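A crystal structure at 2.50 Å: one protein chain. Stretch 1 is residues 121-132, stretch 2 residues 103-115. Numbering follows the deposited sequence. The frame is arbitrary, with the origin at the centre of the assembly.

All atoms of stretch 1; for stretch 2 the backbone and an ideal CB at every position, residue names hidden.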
ATOM      1  N   LEU E 121      -6.553 -21.405  27.083  1.00 36.95           N
ATOM      2  CA  LEU E 121      -7.010 -20.370  27.991  1.00 37.55           C
ATOM      3  C   LEU E 121      -8.448 -19.981  27.681  1.00 38.55           C
ATOM      4  O   LEU E 121      -8.818 -19.817  26.513  1.00 36.38           O
ATOM      5  CB  LEU E 121      -6.094 -19.142  27.892  1.00 37.88           C
ATOM      6  CG  LEU E 121      -6.542 -17.933  28.695  1.00 37.77           C
ATOM      7  CD1 LEU E 121      -6.393 -18.246  30.179  1.00 39.51           C
ATOM      8  CD2 LEU E 121      -5.763 -16.710  28.292  1.00 32.23           C
ATOM      9  N   LEU E 122      -9.246 -19.854  28.742  1.00 34.17           N
ATOM     10  CA  LEU E 122     -10.475 -19.071  28.748  1.00 34.76           C
ATOM     11  C   LEU E 122     -10.183 -17.775  29.481  1.00 35.25           C
ATOM     12  O   LEU E 122      -9.716 -17.804  30.624  1.00 39.76           O
ATOM     13  CB  LEU E 122     -11.620 -19.802  29.455  1.00 31.79           C
ATOM     14  CG  LEU E 122     -12.460 -20.815  28.682  1.00 34.26           C
ATOM     15  CD1 LEU E 122     -13.404 -21.556  29.624  1.00 29.22           C
ATOM     16  CD2 LEU E 122     -13.233 -20.123  27.562  1.00 31.53           C
ATOM     17  N   LEU E 123     -10.457 -16.643  28.838  1.00 32.51           N
ATOM     18  CA  LEU E 123     -10.243 -15.341  29.455  1.00 31.99           C
ATOM     19  C   LEU E 123     -11.560 -14.574  29.472  1.00 38.77           C
ATOM     20  O   LEU E 123     -12.127 -14.277  28.414  1.00 39.42           O
ATOM     21  CB  LEU E 123      -9.155 -14.564  28.709  1.00 32.91           C
ATOM     22  CG  LEU E 123      -8.638 -13.271  29.352  1.00 30.94           C
ATOM     23  CD1 LEU E 123      -7.249 -12.932  28.841  1.00 33.31           C
ATOM     24  CD2 LEU E 123      -9.581 -12.125  29.050  1.00 31.69           C
ATOM     25  N   GLY E 124     -12.029 -14.228  30.670  1.00 32.44           N
ATOM     26  CA  GLY E 124     -13.230 -13.432  30.828  1.00 30.61           C
ATOM     27  C   GLY E 124     -12.879 -11.998  31.171  1.00 34.26           C
ATOM     28  O   GLY E 124     -12.034 -11.743  32.029  1.00 34.81           O
ATOM     29  N   ARG E 125     -13.536 -11.063  30.487  1.00 32.91           N
ATOM     30  CA  ARG E 125     -13.239  -9.646  30.642  1.00 33.04           C
ATOM     31  C   ARG E 125     -14.537  -8.854  30.673  1.00 32.76           C
ATOM     32  O   ARG E 125     -15.278  -8.832  29.687  1.00 31.72           O
ATOM     33  CB  ARG E 125     -12.334  -9.147  29.514  1.00 33.53           C
ATOM     34  CG  ARG E 125     -11.914  -7.689  29.677  1.00 36.40           C
ATOM     35  CD  ARG E 125     -10.944  -7.257  28.609  1.00 31.78           C
ATOM     36  NE  ARG E 125      -9.695  -7.994  28.713  1.00 37.59           N
ATOM     37  CZ  ARG E 125      -8.823  -8.111  27.722  1.00 40.91           C
ATOM     38  NH1 ARG E 125      -9.077  -7.538  26.550  1.00 35.98           N
ATOM     39  NH2 ARG E 125      -7.706  -8.802  27.904  1.00 40.76           N
ATOM     40  N   TYR E 126     -14.804  -8.201  31.800  1.00 32.91           N
ATOM     41  CA  TYR E 126     -15.920  -7.273  31.897  1.00 33.87           C
ATOM     42  C   TYR E 126     -15.551  -5.963  31.214  1.00 34.41           C
ATOM     43  O   TYR E 126     -14.434  -5.469  31.357  1.00 39.50           O
ATOM     44  CB  TYR E 126     -16.288  -7.028  33.363  1.00 37.22           C
ATOM     45  CG  TYR E 126     -17.264  -8.044  33.944  1.00 34.69           C
ATOM     46  CD1 TYR E 126     -18.629  -7.972  33.676  1.00 31.75           C
ATOM     47  CD2 TYR E 126     -16.818  -9.068  34.764  1.00 32.31           C
ATOM     48  CE1 TYR E 126     -19.522  -8.912  34.205  1.00 28.73           C
ATOM     49  CE2 TYR E 126     -17.696 -10.002  35.294  1.00 32.31           C
ATOM     50  CZ  TYR E 126     -19.041  -9.920  35.013  1.00 31.56           C
ATOM     51  OH  TYR E 126     -19.892 -10.847  35.554  1.00 31.08           O
ATOM     52  N   ALA E 127     -16.491  -5.409  30.450  1.00 37.63           N
ATOM     53  CA  ALA E 127     -16.213  -4.178  29.713  1.00 44.63           C
ATOM     54  C   ALA E 127     -16.273  -2.954  30.627  1.00 51.86           C
ATOM     55  O   ALA E 127     -15.352  -2.126  30.638  1.00 48.97           O
ATOM     56  CB  ALA E 127     -17.192  -4.031  28.548  1.00 37.31           C
ATOM     57  N   GLY E 128     -17.348  -2.819  31.395  1.00 47.12           N
ATOM     58  CA  GLY E 128     -17.423  -1.759  32.377  1.00 52.15           C
ATOM     59  C   GLY E 128     -16.918  -2.184  33.744  1.00 54.68           C
ATOM     60  O   GLY E 128     -15.770  -2.618  33.890  1.00 57.68           O
ATOM     61  N   LYS E 129     -17.763  -2.059  34.760  1.00 58.12           N
ATOM     62  CA  LYS E 129     -17.334  -2.439  36.097  1.00 63.50           C
ATOM     63  C   LYS E 129     -17.299  -3.957  36.221  1.00 61.79           C
ATOM     64  O   LYS E 129     -18.060  -4.672  35.552  1.00 56.23           O
ATOM     65  CB  LYS E 129     -18.257  -1.832  37.155  1.00 61.37           C
ATOM     66  CG  LYS E 129     -19.737  -1.877  36.811  1.00 63.52           C
ATOM     67  CD  LYS E 129     -20.606  -1.832  38.072  1.00 65.49           C
ATOM     68  CE  LYS E 129     -21.912  -2.604  37.875  1.00 69.79           C
ATOM     69  NZ  LYS E 129     -22.713  -2.762  39.128  1.00 70.82           N
ATOM     70  N   GLY E 130     -16.395  -4.442  37.087  1.00 58.72           N
ATOM     71  CA  GLY E 130     -16.149  -5.861  37.316  1.00 38.80           C
ATOM     72  C   GLY E 130     -17.371  -6.688  37.658  1.00 42.34           C
ATOM     73  O   GLY E 130     -18.509  -6.224  37.523  1.00 52.92           O
ATOM     74  N   GLY E 131     -17.166  -7.920  38.100  1.00 39.34           N
ATOM     75  CA  GLY E 131     -18.306  -8.745  38.435  1.00 35.05           C
ATOM     76  C   GLY E 131     -17.884 -10.160  38.748  1.00 39.92           C
ATOM     77  O   GLY E 131     -16.693 -10.481  38.831  1.00 39.05           O
ATOM     78  N   ALA E 132     -18.898 -11.001  38.923  1.00 35.49           N
ATOM     79  CA  ALA E 132     -18.723 -12.387  39.314  1.00 39.02           C
ATOM     80  C   ALA E 132     -18.773 -13.293  38.091  1.00 39.35           C
ATOM     81  O   ALA E 132     -19.168 -12.886  36.992  1.00 34.38           O
ATOM     82  CB  ALA E 132     -19.797 -12.806  40.324  1.00 41.28           C
ATOM     83  N   UNK E 103     -16.879 -30.248  29.324  1.00 43.76           N
ATOM     84  CA  UNK E 103     -16.674 -28.840  29.018  1.00 41.08           C
ATOM     85  C   UNK E 103     -16.177 -28.081  30.244  1.00 36.80           C
ATOM     86  O   UNK E 103     -16.660 -28.288  31.359  1.00 35.76           O
ATOM     87  CB  UNK E 103     -17.970 -28.214  28.498  1.00 41.08           C
ATOM     88  N   UNK E 104     -15.196 -27.214  30.030  1.00 37.61           N
ATOM     89  CA  UNK E 104     -14.800 -26.227  31.026  1.00 37.91           C
ATOM     90  C   UNK E 104     -15.540 -24.937  30.689  1.00 32.28           C
ATOM     91  O   UNK E 104     -15.294 -24.336  29.639  1.00 34.41           O
ATOM     92  CB  UNK E 104     -13.284 -26.019  31.050  1.00 37.91           C
ATOM     93  N   UNK E 105     -16.444 -24.520  31.568  1.00 29.18           N
ATOM     94  CA  UNK E 105     -17.325 -23.384  31.330  1.00 31.74           C
ATOM     95  C   UNK E 105     -16.931 -22.210  32.210  1.00 28.71           C
ATOM     96  O   UNK E 105     -16.727 -22.372  33.416  1.00 31.49           O
ATOM     97  CB  UNK E 105     -18.784 -23.771  31.583  1.00 31.74           C
ATOM     98  N   UNK E 106     -16.860 -21.029  31.602  1.00 29.72           N
ATOM     99  CA  UNK E 106     -16.666 -19.764  32.300  1.00 28.63           C
ATOM    100  C   UNK E 106     -17.779 -18.824  31.858  1.00 27.98           C
ATOM    101  O   UNK E 106     -17.828 -18.431  30.688  1.00 27.93           O
ATOM    102  CB  UNK E 106     -15.286 -19.168  32.017  1.00 28.63           C
ATOM    103  N   UNK E 107     -18.659 -18.449  32.787  1.00 27.74           N
ATOM    104  CA  UNK E 107     -19.795 -17.607  32.455  1.00 27.45           C
ATOM    105  C   UNK E 107     -20.025 -16.428  33.382  1.00 28.60           C
ATOM    106  O   UNK E 107     -20.003 -16.570  34.604  1.00 31.97           O
ATOM    107  CB  UNK E 107     -21.061 -18.466  32.432  1.00 27.45           C
ATOM    108  N   UNK E 108     -20.265 -15.253  32.811  1.00 26.22           N
ATOM    109  CA  UNK E 108     -20.521 -14.070  33.618  1.00 28.29           C
ATOM    110  C   UNK E 108     -21.855 -14.163  34.356  1.00 33.88           C
ATOM    111  O   UNK E 108     -22.859 -14.639  33.818  1.00 32.95           O
ATOM    112  CB  UNK E 108     -20.497 -12.820  32.736  1.00 28.29           C
ATOM    113  N   UNK E 109     -21.862 -13.690  35.595  1.00 32.22           N
ATOM    114  CA  UNK E 109     -23.079 -13.570  36.381  1.00 30.66           C
ATOM    115  C   UNK E 109     -23.622 -12.145  36.409  1.00 32.98           C
ATOM    116  O   UNK E 109     -24.681 -11.922  36.992  1.00 34.20           O
ATOM    117  CB  UNK E 109     -22.821 -14.052  37.810  1.00 30.66           C
ATOM    118  N   UNK E 110     -22.923 -11.184  35.791  1.00 30.67           N
ATOM    119  CA  UNK E 110     -23.347  -9.796  35.660  1.00 31.93           C
ATOM    120  C   UNK E 110     -23.296  -9.368  34.190  1.00 31.97           C
ATOM    121  O   UNK E 110     -22.847 -10.111  33.311  1.00 32.07           O
ATOM    122  CB  UNK E 110     -22.469  -8.882  36.518  1.00 31.93           C
ATOM    123  N   UNK E 111     -23.704  -8.124  33.951  1.00 28.50           N
ATOM    124  CA  UNK E 111     -23.782  -7.534  32.620  1.00 32.55           C
ATOM    125  C   UNK E 111     -22.413  -7.154  32.066  1.00 33.14           C
ATOM    126  O   UNK E 111     -21.494  -6.795  32.805  1.00 36.08           O
ATOM    127  CB  UNK E 111     -24.684  -6.299  32.652  1.00 32.55           C
ATOM    128  N   UNK E 112     -22.306  -7.180  30.740  1.00 32.28           N
ATOM    129  CA  UNK E 112     -21.225  -6.490  30.062  1.00 30.14           C
ATOM    130  C   UNK E 112     -19.929  -7.253  29.938  1.00 30.83           C
ATOM    131  O   UNK E 112     -18.871  -6.631  29.847  1.00 31.34           O
ATOM    132  CB  UNK E 112     -20.944  -5.173  30.789  1.00 30.14           C
ATOM    133  N   UNK E 113     -19.978  -8.584  29.918  1.00 29.22           N
ATOM    134  CA  UNK E 113     -18.783  -9.409  29.867  1.00 28.05           C
ATOM    135  C   UNK E 113     -18.606 -10.069  28.499  1.00 29.94           C
ATOM    136  O   UNK E 113     -19.573 -10.343  27.780  1.00 25.76           O
ATOM    137  CB  UNK E 113     -18.838 -10.477  30.961  1.00 28.05           C
ATOM    138  N   UNK E 114     -17.346 -10.311  28.146  1.00 30.47           N
ATOM    139  CA  UNK E 114     -16.976 -11.105  26.987  1.00 26.34           C
ATOM    140  C   UNK E 114     -15.989 -12.176  27.431  1.00 30.29           C
ATOM    141  O   UNK E 114     -15.350 -12.054  28.475  1.00 32.24           O
ATOM    142  CB  UNK E 114     -16.381 -10.230  25.882  1.00 26.34           C
ATOM    143  N   UNK E 115     -15.873 -13.242  26.642  1.00 30.91           N
ATOM    144  CA  UNK E 115     -15.009 -14.366  27.000  1.00 31.77           C
ATOM    145  C   UNK E 115     -14.182 -14.768  25.789  1.00 31.00           C
ATOM    146  O   UNK E 115     -14.734 -15.062  24.723  1.00 29.91           O
ATOM    147  CB  UNK E 115     -15.830 -15.552  27.511  1.00 31.77           C
TER

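Position 103 lies in a strand that begins earlier in the chain, and no atom of stretch 1 comes within 5.5 Å of its CB; stretch 1 sets no preference, and the residue is Ala103.

At 104 the CA-to-CB bond points toward stretch 1, and the ideal CB stands 4.7 Å from Leu122 CD1. An apolar side chain of moderate length would suit such a neighbour. The residue is Leu104, whose CD2 comes within 4.2 Å of Leu122 CD1. Position 105 points away, and nothing in stretch 1 constrains it; it is Leu105.

Position 106 turns back toward stretch 1. Its CB is 3.9 Å from Leu122 CD1, and beyond it lies the bare backbone of Gly124, so a branched aliphatic residue could fill the space. Leu106 does so: its CD2 packs 3.6 Å from Gly124 N. An ideal CB on Gly124 would come 3.0 Å from that same CD2, a tight fit, so the absence of a side chain there leaves room for the leucine.

Position 107 points away again, and many residues would be compatible with its extended backbone; it is Gly107. At 108 the CB is directed sideways yet lies only 3.5 Å from Tyr126 OH, which favours a small residue. Ala108 fits.

At 109 the backbone makes the main polar contact: its N donates to Ala132 O at 3.1 Å, almost linearly. The CB points sideways, so several types are possible. Leu109 brings its CB to 4.1 Å from Ala132 CB.

Position 110 points toward stretch 1, and its N donates to Tyr126 OH at 3.1 Å. With Ala132 N 4.8 Å from the ideal CB, an acceptor one atom beyond CG, as in Asp or Asn, is attractive. Asp110 accepts from Ala132 N through OD2 at 3.0 Å. The same OD2 is 3.3 Å from Gly131 CA, where an ideal CB on Gly131 would clash with it at 2.6 Å.

Position 111 points away and is free to vary; Leu111 O lies 2.9 Å from water 1, and that water accepts from Gly128 N. At 112, phi of 85° by itself favours glycine. Gly112 takes the place, and its O accepts from Ala127 N at 2.7 Å.

Position 113 pairs with Tyr126, its CB on the same face of the sheet as the tyrosine and 3.7 Å from Tyr126 CE1. A small apolar residue fits: Ala113 lays its CB over the ring face, 3.9 Å from the centroid, in a CH-pi contact.

Position 114 exchanges two backbone hydrogen bonds with Arg125, N to O at 3.0 Å and O to N at 2.9 Å. Its CB shares a face with the Arg125 side chain, where a long side chain could extend past Ala127. Arg114 has NH1 4.1 Å from Ala127 CB, and water 2 links NH1 to Arg125 O.

Position 115 pairs with Gly124, near Leu122, inviting an aliphatic residue. Val115 CG1 meets Leu122 CD2 at 3.8 Å.

Stretch 2 (103-115) ALLLGALDLGARV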
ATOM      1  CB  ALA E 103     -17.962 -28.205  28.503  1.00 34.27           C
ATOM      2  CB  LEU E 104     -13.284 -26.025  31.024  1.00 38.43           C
ATOM      3  CG  LEU E 104     -12.740 -25.005  32.022  1.00 39.42           C
ATOM      4  CD1 LEU E 104     -12.806 -25.568  33.430  1.00 35.34           C
ATOM      5  CD2 LEU E 104     -11.325 -24.619  31.651  1.00 38.11           C
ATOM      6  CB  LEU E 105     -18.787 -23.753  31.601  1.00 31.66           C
ATOM      7  CG  LEU E 105     -19.876 -22.712  31.340  1.00 29.13           C
ATOM      8  CD1 LEU E 105     -21.180 -23.374  30.903  1.00 27.18           C
ATOM      9  CD2 LEU E 105     -20.117 -21.817  32.569  1.00 31.63           C
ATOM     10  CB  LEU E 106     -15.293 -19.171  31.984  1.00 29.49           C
ATOM     11  CG  LEU E 106     -15.043 -17.789  32.581  1.00 31.36           C
ATOM     12  CD1 LEU E 106     -14.724 -17.925  34.078  1.00 25.81           C
ATOM     13  CD2 LEU E 106     -13.950 -17.032  31.819  1.00 27.93           C
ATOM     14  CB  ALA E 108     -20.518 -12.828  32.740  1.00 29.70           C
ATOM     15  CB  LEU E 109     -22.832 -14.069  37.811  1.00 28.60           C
ATOM     16  CG  LEU E 109     -22.510 -15.565  37.872  1.00 33.53           C
ATOM     17  CD1 LEU E 109     -22.335 -16.040  39.299  1.00 36.69           C
ATOM     18  CD2 LEU E 109     -23.593 -16.374  37.174  1.00 34.72           C
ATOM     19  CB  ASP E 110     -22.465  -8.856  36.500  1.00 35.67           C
ATOM     20  CG  ASP E 110     -22.534  -9.155  37.987  1.00 47.64           C
ATOM     21  OD1 ASP E 110     -23.635  -9.043  38.581  1.00 55.97           O
ATOM     22  OD2 ASP E 110     -21.479  -9.489  38.574  1.00 50.47           O
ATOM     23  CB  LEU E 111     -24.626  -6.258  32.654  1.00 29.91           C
ATOM     24  CG  LEU E 111     -26.086  -6.341  33.058  1.00 34.50           C
ATOM     25  CD1 LEU E 111     -26.570  -4.977  33.542  1.00 32.15           C
ATOM     26  CD2 LEU E 111     -26.916  -6.831  31.882  1.00 35.21           C
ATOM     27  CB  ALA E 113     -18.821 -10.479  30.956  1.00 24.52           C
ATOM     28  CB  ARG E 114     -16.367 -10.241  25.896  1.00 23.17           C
ATOM     29  CG  ARG E 114     -17.291  -9.172  25.353  1.00 25.43           C
ATOM     30  CD  ARG E 114     -16.550  -8.415  24.306  1.00 26.81           C
ATOM     31  NE  ARG E 114     -17.275  -7.306  23.708  1.00 29.17           N
ATOM     32  CZ  ARG E 114     -17.074  -6.027  24.010  1.00 31.55           C
ATOM     33  NH1 ARG E 114     -16.194  -5.679  24.949  1.00 31.87           N
ATOM     34  NH2 ARG E 114     -17.770  -5.095  23.382  1.00 30.00           N
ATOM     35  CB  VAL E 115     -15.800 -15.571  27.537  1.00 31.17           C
ATOM     36  CG1 VAL E 115     -14.863 -16.744  27.761  1.00 27.37           C
ATOM     37  CG2 VAL E 115     -16.500 -15.197  28.831  1.00 27.98           C
TER
HETATM   38  O   HOH W   1     -19.388  -4.781  32.537  1.00 46.26           O
HETATM   39  O   HOH W   2     -15.008  -7.035  27.490  1.00 35.36           O
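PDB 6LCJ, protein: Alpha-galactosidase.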